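Local atomic coordinates of oxidoreductase, short chain dehydrogenase/reductase family (Burkholderia thailandensis, PDB entry 5WJS), a protein that binds NADH in a Rossmann-type fold and probably catalyses an NAD(H)-dependent oxidation or reduction, as a member of the short-chain dehydrogenase/reductase family. Residues Asn121-Val126 against Ala143-His148; Val169-Ile174 against Leu214-Val219. One frame throughout, in Å; residues are numbered along the deposited sequence.

Contact 1: Asn121-Val126 against Ala143-His148. With NAI (1,4-dihydronicotinamide adenine dinucleotide), chain C; EDO (1,2-ethanediol), chain G.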
loop_
_atom_site.group_PDB
_atom_site.type_symbol
_atom_site.label_atom_id
_atom_site.label_comp_id
_atom_site.label_asym_id
_atom_site.label_seq_id
_atom_site.Cartn_x
_atom_site.Cartn_y
_atom_site.Cartn_z
ATOM N N ASN A 121 13.248 3.292 -11.270
ATOM C CA ASN A 121 12.692 4.634 -11.134
ATOM C C ASN A 121 12.971 5.571 -12.308
ATOM O O ASN A 121 12.170 6.470 -12.562
ATOM C CB ASN A 121 13.214 5.261 -9.831
ATOM C CG ASN A 121 13.021 6.755 -9.768
ATOM O OD1 ASN A 121 11.976 7.239 -9.321
ATOM N ND2 ASN A 121 14.052 7.506 -10.174
ATOM N N ALA A 122 14.065 5.386 -13.044
ATOM C CA ALA A 122 14.459 6.373 -14.040
ATOM C C ALA A 122 13.415 6.510 -15.142
ATOM O O ALA A 122 12.774 5.534 -15.549
ATOM C CB ALA A 122 15.811 6.004 -14.649
ATOM N N ALA A 123 13.263 7.739 -15.630
ATOM C CA ALA A 123 12.246 8.105 -16.605
ATOM C C ALA A 123 12.604 9.461 -17.196
ATOM O O ALA A 123 13.458 10.188 -16.680
ATOM C CB ALA A 123 10.850 8.159 -15.980
ATOM N N ASN A 124 11.917 9.796 -18.282
ATOM C CA ASN A 124 12.056 11.104 -18.909
ATOM C C ASN A 124 10.726 11.433 -19.574
ATOM O O ASN A 124 10.364 10.809 -20.578
ATOM C CB ASN A 124 13.199 11.111 -19.915
ATOM C CG ASN A 124 13.516 12.505 -20.428
ATOM O OD1 ASN A 124 12.629 13.348 -20.574
ATOM N ND2 ASN A 124 14.792 12.756 -20.697
ATOM N N ASP A 125 10.022 12.434 -19.035
ATOM C CA ASP A 125 8.677 12.780 -19.479
ATOM C C ASP A 125 8.651 13.953 -20.463
ATOM O O ASP A 125 7.661 14.688 -20.509
ATOM C CB ASP A 125 7.782 13.078 -18.271
ATOM C CG ASP A 125 8.147 14.388 -17.560
ATOM O OD1 ASP A 125 9.272 14.895 -17.739
ATOM O OD2 ASP A 125 7.292 14.915 -16.820
ATOM N N VAL A 126 9.698 14.126 -21.273
ATOM C CA VAL A 126 9.759 15.280 -22.175
ATOM C C VAL A 126 8.564 15.274 -23.129
ATOM O O VAL A 126 8.188 14.230 -23.682
ATOM C CB VAL A 126 11.103 15.288 -22.922
ATOM C CG1 VAL A 126 11.299 13.997 -23.704
ATOM C CG2 VAL A 126 11.223 16.518 -23.823
ATOM N N ALA A 143 13.042 3.540 -24.613
ATOM C CA ALA A 143 14.292 3.118 -23.980
ATOM C C ALA A 143 14.454 3.727 -22.588
ATOM O O ALA A 143 14.835 3.033 -21.640
ATOM C CB ALA A 143 15.489 3.480 -24.862
ATOM N N VAL A 144 14.175 5.024 -22.444
ATOM C CA VAL A 144 14.382 5.691 -21.160
ATOM C C VAL A 144 13.212 5.512 -20.193
ATOM O O VAL A 144 13.377 5.735 -18.979
ATOM C CB VAL A 144 14.686 7.187 -21.388
ATOM C CG1 VAL A 144 13.428 7.973 -21.762
ATOM C CG2 VAL A 144 15.379 7.803 -20.162
ATOM N N ASN A 145 12.049 5.080 -20.670
ATOM C CA ASN A 145 10.878 5.010 -19.807
ATOM C C ASN A 145 10.389 3.602 -19.522
ATOM O O ASN A 145 9.757 3.393 -18.485
ATOM C CB ASN A 145 9.726 5.832 -20.402
ATOM C CG ASN A 145 9.971 7.333 -20.275
ATOM O OD1 ASN A 145 10.189 7.832 -19.171
ATOM N ND2 ASN A 145 9.964 8.051 -21.404
ATOM N N LEU A 146 10.659 2.629 -20.393
ATOM C CA LEU A 146 10.161 1.281 -20.134
ATOM C C LEU A 146 11.260 0.223 -20.211
ATOM O O LEU A 146 11.386 -0.614 -19.310
ATOM C CB LEU A 146 9.037 0.921 -21.114
ATOM C CG LEU A 146 8.655 -0.566 -21.165
ATOM C CD1 LEU A 146 7.917 -0.999 -19.890
ATOM C CD2 LEU A 146 7.823 -0.873 -22.420
ATOM N N ARG A 147 12.053 0.252 -21.283
ATOM C CA ARG A 147 12.947 -0.866 -21.589
ATOM C C ARG A 147 13.903 -1.180 -20.440
ATOM O O ARG A 147 14.115 -2.353 -20.102
ATOM C CB ARG A 147 13.736 -0.571 -22.867
ATOM C CG ARG A 147 14.539 -1.765 -23.353
ATOM C CD ARG A 147 15.078 -1.580 -24.741
ATOM N NE ARG A 147 16.188 -0.646 -24.741
ATOM C CZ ARG A 147 16.942 -0.379 -25.799
ATOM N NH1 ARG A 147 16.709 -0.987 -26.956
ATOM N NH2 ARG A 147 17.929 0.497 -25.697
ATOM N N HIS A 148 14.523 -0.151 -19.843
ATOM C CA HIS A 148 15.487 -0.418 -18.774
ATOM C C HIS A 148 14.836 -1.084 -17.566
ATOM O O HIS A 148 15.521 -1.790 -16.815
ATOM C CB HIS A 148 16.199 0.862 -18.342
ATOM C CG HIS A 148 15.284 1.901 -17.771
ATOM N ND1 HIS A 148 14.849 1.873 -16.463
ATOM C CD2 HIS A 148 14.723 3.000 -18.331
ATOM C CE1 HIS A 148 14.069 2.914 -16.236
ATOM N NE2 HIS A 148 13.970 3.614 -17.355
HETATM P PA NAI C . 13.033 13.040 -13.061
HETATM O O1A NAI C . 13.045 13.232 -14.557
HETATM O O2A NAI C . 12.932 14.348 -12.277
HETATM O O5B NAI C . 14.423 12.275 -12.585
HETATM C C5B NAI C . 14.768 11.066 -13.232
HETATM C C4B NAI C . 16.181 10.663 -12.644
HETATM O O4B NAI C . 16.636 9.469 -13.534
HETATM C C3B NAI C . 17.010 11.609 -12.811
HETATM O O3B NAI C . 18.001 11.730 -11.724
HETATM C C2B NAI C . 17.817 11.235 -14.223
HETATM O O2B NAI C . 19.130 11.831 -14.146
HETATM C C1B NAI C . 17.857 9.955 -14.318
HETATM N N9A NAI C . 17.638 9.677 -15.756
HETATM C C8A NAI C . 16.829 10.076 -16.736
HETATM N N7A NAI C . 17.214 9.436 -17.854
HETATM C C5A NAI C . 18.266 8.665 -17.546
HETATM C C6A NAI C . 19.031 7.848 -18.349
HETATM N N6A NAI C . 19.164 7.335 -19.753
HETATM N N1A NAI C . 20.040 7.155 -17.833
HETATM C C2A NAI C . 20.345 7.277 -16.508
HETATM N N3A NAI C . 19.590 8.109 -15.709
HETATM C C4A NAI C . 18.559 8.803 -16.247
HETATM O O3 NAI C . 11.810 11.995 -12.669
HETATM P PN NAI C . 10.950 12.074 -11.298
HETATM O O1N NAI C . 11.850 12.142 -10.090
HETATM O O2N NAI C . 10.034 13.226 -11.326
HETATM O O5D NAI C . 9.979 10.681 -11.229
HETATM C C5D NAI C . 10.568 9.447 -10.848
HETATM C C4D NAI C . 9.590 8.306 -11.280
HETATM O O4D NAI C . 8.349 8.608 -10.934
HETATM C C3D NAI C . 9.595 8.247 -12.791
HETATM O O3D NAI C . 9.621 6.936 -13.181
HETATM C C2D NAI C . 8.286 8.951 -13.211
HETATM O O2D NAI C . 7.801 8.489 -14.551
HETATM C C1D NAI C . 7.459 8.662 -12.250
HETATM N N1N NAI C . 6.433 9.710 -12.087
HETATM C C2N NAI C . 6.757 10.939 -11.371
HETATM C C3N NAI C . 5.716 12.090 -11.304
HETATM C C7N NAI C . 6.131 13.422 -10.628
HETATM O O7N NAI C . 5.347 14.302 -10.531
HETATM N N7N NAI C . 7.515 13.582 -10.107
HETATM C C4N NAI C . 4.263 11.892 -11.781
HETATM C C5N NAI C . 3.930 10.409 -12.138
HETATM C C6N NAI C . 5.090 9.529 -12.644
HETATM C C1 EDO G . 9.682 11.872 -15.634
HETATM O O1 EDO G . 10.749 12.732 -16.061
HETATM C C2 EDO G . 9.111 12.264 -14.269
HETATM O O2 EDO G . 8.748 13.650 -14.174
HETATM O O HOH W 1 10.318 4.624 -16.131
#

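Contact 2: Val169-Ile174 against Leu214-Val219. With NAI (1,4-dihydronicotinamide adenine dinucleotide), chain C.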
loop_
_atom_site.group_PDB
_atom_site.type_symbol
_atom_site.label_atom_id
_atom_site.label_comp_id
_atom_site.label_asym_id
_atom_site.label_seq_id
_atom_site.Cartn_x
_atom_site.Cartn_y
_atom_site.Cartn_z
ATOM N N VAL A 169 10.170 -2.998 -7.529
ATOM C CA VAL A 169 9.214 -1.893 -7.526
ATOM C C VAL A 169 9.415 -1.132 -8.831
ATOM O O VAL A 169 10.492 -0.570 -9.082
ATOM C CB VAL A 169 9.382 -0.983 -6.292
ATOM C CG1 VAL A 169 8.457 0.230 -6.371
ATOM C CG2 VAL A 169 9.109 -1.758 -4.988
ATOM N N ASN A 170 8.394 -1.142 -9.680
ATOM C CA ASN A 170 8.435 -0.462 -10.967
ATOM C C ASN A 170 7.670 0.853 -10.868
ATOM O O ASN A 170 6.544 0.879 -10.372
ATOM C CB ASN A 170 7.833 -1.346 -12.058
ATOM C CG ASN A 170 8.603 -2.647 -12.257
ATOM O OD1 ASN A 170 9.813 -2.702 -12.050
ATOM N ND2 ASN A 170 7.896 -3.696 -12.692
ATOM N N LEU A 171 8.272 1.941 -11.330
ATOM C CA LEU A 171 7.618 3.241 -11.236
ATOM C C LEU A 171 6.666 3.427 -12.418
ATOM O O LEU A 171 7.093 3.431 -13.580
ATOM C CB LEU A 171 8.651 4.365 -11.179
ATOM C CG LEU A 171 9.095 4.765 -9.760
ATOM C CD1 LEU A 171 8.008 5.588 -9.034
ATOM C CD2 LEU A 171 9.502 3.545 -8.918
ATOM N N GLY A 172 5.386 3.576 -12.117
ATOM C CA GLY A 172 4.368 3.918 -13.087
ATOM C C GLY A 172 4.124 5.411 -13.131
ATOM O O GLY A 172 5.014 6.217 -12.826
ATOM N N SER A 173 2.895 5.790 -13.498
ATOM C CA SER A 173 2.499 7.195 -13.595
ATOM C C SER A 173 0.977 7.302 -13.648
ATOM O O SER A 173 0.329 6.494 -14.316
ATOM C CB SER A 173 3.095 7.849 -14.857
ATOM O OG SER A 173 2.566 9.160 -15.026
ATOM N N ILE A 174 0.411 8.329 -12.996
ATOM C CA ILE A 174 -1.020 8.604 -13.174
ATOM C C ILE A 174 -1.315 9.374 -14.454
ATOM O O ILE A 174 -2.491 9.571 -14.787
ATOM C CB ILE A 174 -1.678 9.395 -12.017
ATOM C CG1 ILE A 174 -1.167 10.835 -11.962
ATOM C CG2 ILE A 174 -1.474 8.690 -10.668
ATOM C CD1 ILE A 174 -1.984 11.761 -11.022
ATOM N N LEU A 214 4.568 1.084 -8.526
ATOM C CA LEU A 214 4.372 2.200 -7.614
ATOM C C LEU A 214 4.002 3.395 -8.478
ATOM O O LEU A 214 4.782 3.792 -9.345
ATOM C CB LEU A 214 5.644 2.466 -6.796
ATOM C CG LEU A 214 5.640 3.628 -5.803
ATOM C CD1 LEU A 214 4.512 3.441 -4.791
ATOM C CD2 LEU A 214 7.006 3.763 -5.092
ATOM N N VAL A 215 2.826 3.966 -8.241
ATOM C CA VAL A 215 2.270 4.995 -9.122
ATOM C C VAL A 215 2.208 6.333 -8.382
ATOM O O VAL A 215 1.332 6.526 -7.530
ATOM C CB VAL A 215 0.879 4.581 -9.634
ATOM C CG1 VAL A 215 0.391 5.569 -10.699
ATOM C CG2 VAL A 215 0.907 3.140 -10.188
ATOM N N PRO A 216 3.109 7.274 -8.650
ATOM C CA PRO A 216 3.013 8.586 -7.997
ATOM C C PRO A 216 1.998 9.488 -8.677
ATOM O O PRO A 216 1.732 9.384 -9.881
ATOM C CB PRO A 216 4.426 9.175 -8.147
ATOM C CG PRO A 216 5.242 8.155 -8.972
ATOM C CD PRO A 216 4.236 7.208 -9.589
ATOM N N GLY A 217 1.445 10.406 -7.882
ATOM C CA GLY A 217 0.739 11.553 -8.418
ATOM C C GLY A 217 1.719 12.621 -8.851
ATOM O O GLY A 217 2.885 12.344 -9.168
ATOM N N TRP A 218 1.252 13.867 -8.864
ATOM C CA TRP A 218 2.128 14.979 -9.218
ATOM C C TRP A 218 2.979 15.319 -7.997
ATOM O O TRP A 218 2.536 16.014 -7.079
ATOM C CB TRP A 218 1.321 16.177 -9.704
ATOM C CG TRP A 218 2.146 17.147 -10.464
ATOM C CD1 TRP A 218 3.507 17.141 -10.596
ATOM C CD2 TRP A 218 1.675 18.270 -11.215
ATOM N NE1 TRP A 218 3.913 18.197 -11.376
ATOM C CE2 TRP A 218 2.808 18.906 -11.771
ATOM C CE3 TRP A 218 0.407 18.795 -11.482
ATOM C CZ2 TRP A 218 2.709 20.048 -12.570
ATOM C CZ3 TRP A 218 0.309 19.930 -12.268
ATOM C CH2 TRP A 218 1.456 20.546 -12.804
ATOM N N VAL A 219 4.209 14.827 -7.984
ATOM C CA VAL A 219 5.093 14.967 -6.833
ATOM C C VAL A 219 5.901 16.244 -6.979
ATOM O O VAL A 219 6.491 16.500 -8.036
ATOM C CB VAL A 219 6.017 13.747 -6.705
ATOM C CG1 VAL A 219 6.888 13.876 -5.461
ATOM C CG2 VAL A 219 5.197 12.476 -6.683
HETATM P PA NAI C . 13.033 13.040 -13.061
HETATM O O1A NAI C . 13.045 13.232 -14.557
HETATM O O2A NAI C . 12.932 14.348 -12.277
HETATM O O5B NAI C . 14.423 12.275 -12.585
HETATM C C5B NAI C . 14.768 11.066 -13.232
HETATM C C4B NAI C . 16.181 10.663 -12.644
HETATM O O4B NAI C . 16.636 9.469 -13.534
HETATM C C3B NAI C . 17.010 11.609 -12.811
HETATM O O3B NAI C . 18.001 11.730 -11.724
HETATM C C2B NAI C . 17.817 11.235 -14.223
HETATM O O2B NAI C . 19.130 11.831 -14.146
HETATM C C1B NAI C . 17.857 9.955 -14.318
HETATM N N9A NAI C . 17.638 9.677 -15.756
HETATM C C8A NAI C . 16.829 10.076 -16.736
HETATM N N7A NAI C . 17.214 9.436 -17.854
HETATM C C5A NAI C . 18.266 8.665 -17.546
HETATM C C6A NAI C . 19.031 7.848 -18.349
HETATM N N6A NAI C . 19.164 7.335 -19.753
HETATM N N1A NAI C . 20.040 7.155 -17.833
HETATM C C2A NAI C . 20.345 7.277 -16.508
HETATM N N3A NAI C . 19.590 8.109 -15.709
HETATM C C4A NAI C . 18.559 8.803 -16.247
HETATM O O3 NAI C . 11.810 11.995 -12.669
HETATM P PN NAI C . 10.950 12.074 -11.298
HETATM O O1N NAI C . 11.850 12.142 -10.090
HETATM O O2N NAI C . 10.034 13.226 -11.326
HETATM O O5D NAI C . 9.979 10.681 -11.229
HETATM C C5D NAI C . 10.568 9.447 -10.848
HETATM C C4D NAI C . 9.590 8.306 -11.280
HETATM O O4D NAI C . 8.349 8.608 -10.934
HETATM C C3D NAI C . 9.595 8.247 -12.791
HETATM O O3D NAI C . 9.621 6.936 -13.181
HETATM C C2D NAI C . 8.286 8.951 -13.211
HETATM O O2D NAI C . 7.801 8.489 -14.551
HETATM C C1D NAI C . 7.459 8.662 -12.250
HETATM N N1N NAI C . 6.433 9.710 -12.087
HETATM C C2N NAI C . 6.757 10.939 -11.371
HETATM C C3N NAI C . 5.716 12.090 -11.304
HETATM C C7N NAI C . 6.131 13.422 -10.628
HETATM O O7N NAI C . 5.347 14.302 -10.531
HETATM N N7N NAI C . 7.515 13.582 -10.107
HETATM C C4N NAI C . 4.263 11.892 -11.781
HETATM C C5N NAI C . 3.930 10.409 -12.138
HETATM C C6N NAI C . 5.090 9.529 -12.644
#

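Contact 1: Asn121-Val126 against Ala143-His148
Asn-145 and Asn-124 meet through two hydrogen bonds between a side-chain amide and the main chain. Asn-145 OD1 accepts a nearly straight bond (172°) from Asn-124 N at 2.8 Å, and Asn-145 ND2 donates in its own amide plane to Asn-124 O at 2.9 Å. With both ends of the amide engaged by one residue, its flip state and rotation are fixed; OD1 also lies 3.3 Å from Ala-123 CB. His-148 reaches the same loop: with CG between backbone N and carbonyl carbon (chi1 62°), the ring turns back along the helix, and the one N-H of NE2 is shared between Val-144 O at 2.7 Å, which it meets from above the carbonyl plane, and, weakly, Ala-122 O. A water donates to both Ala-122 O and Asn-145 O, adding a bridge between loop and helix.

Apolar contact is slighter. Val-144 divides its branches, CG1 against Asn-124 CB at 3.6 Å and CG2 packing on the cofactor's adenine, 3.4 Å from NAI N7A.

The loop follows strand 117-120, and Asn-121 O accepts from the ribose hydroxyl NAI O3D at 2.7 Å. Helix 135-163, the next helix in the chain, packs along this loop, helix 184-204 brings Tyr-186 and Ala-189 against Asn-145, and Leu-101 of helix 98-112 packs on His-148.

Contact 2: Val169-Ile174 against Leu214-Val219
The neighbouring parallel strands 166-171 and 209-216 of the Rossmann-type sheet run side by side to their C-terminal ends, where the nicotinamide half of NADH binds. Leu-214 is held through both its backbone polar atoms: its N donates to Asn-170 O at 2.7 Å, and its O accepts from Gly-172 N at 2.8 Å. Leu-171 and Leu-214 pair across this bridge with their side chains on the same face of the sheet. Val-169 CG1 crosses Leu-214 obliquely, touching its CB at 3.6 Å, while Leu-171 CD1 meets the edge of the Pro-216 ring, 3.8 Å from CG. Leu-252 and Met-255 of helix 249-260 cover Leu-214 on that face.

The two strands belong to a beta-alpha-beta unit whose connecting helix, 184-204, packs on the other face against Asn-170; the Asn-170 amide is bound there by Thr-197 and, on the neighbouring strand, by Asn-120. Beyond the bridge the segments touch through side chains. Val-215 CG1, anti to its own N (chi1 -172°), lies against the backbone of Ser-173 and Ile-174. Ile-174 sends CG2 back over Pro-216 O at 3.4 Å and stretches CD1 to Gly-217 CA.

The dihydronicotinamide ring lies against these strand ends. Ser-173 CB and Pro-216 CG both approach it, the latter 3.7 Å from NAI N1N, and Val-219 N donates to the carboxamide oxygen NAI O7N at 2.8 Å (152°).

In the fold
Contacts 1 and 2 lie with their centres about 12 Å apart and follow one another along the chain, helix 135-163 of contact 1 leading into strand 166-171 of contact 2. They touch directly where Asn-121 OD1 packs against Leu-171 CG at 3.8 Å. Both touch NADH. Contact 1 lies along the adenine and both riboses, contact 2 along the nicotinamide and the ribose that carries it, and the ribose hydroxyl NAI O3D lies between them, 3.4 Å from Leu-171 CB. Helix 184-204 connects the two further: Tyr-186, which binds NADH, reaches the side chains of both Asn-145 and Ser-173, and Lys-190 NZ bonds to NADH and to Leu-171 O.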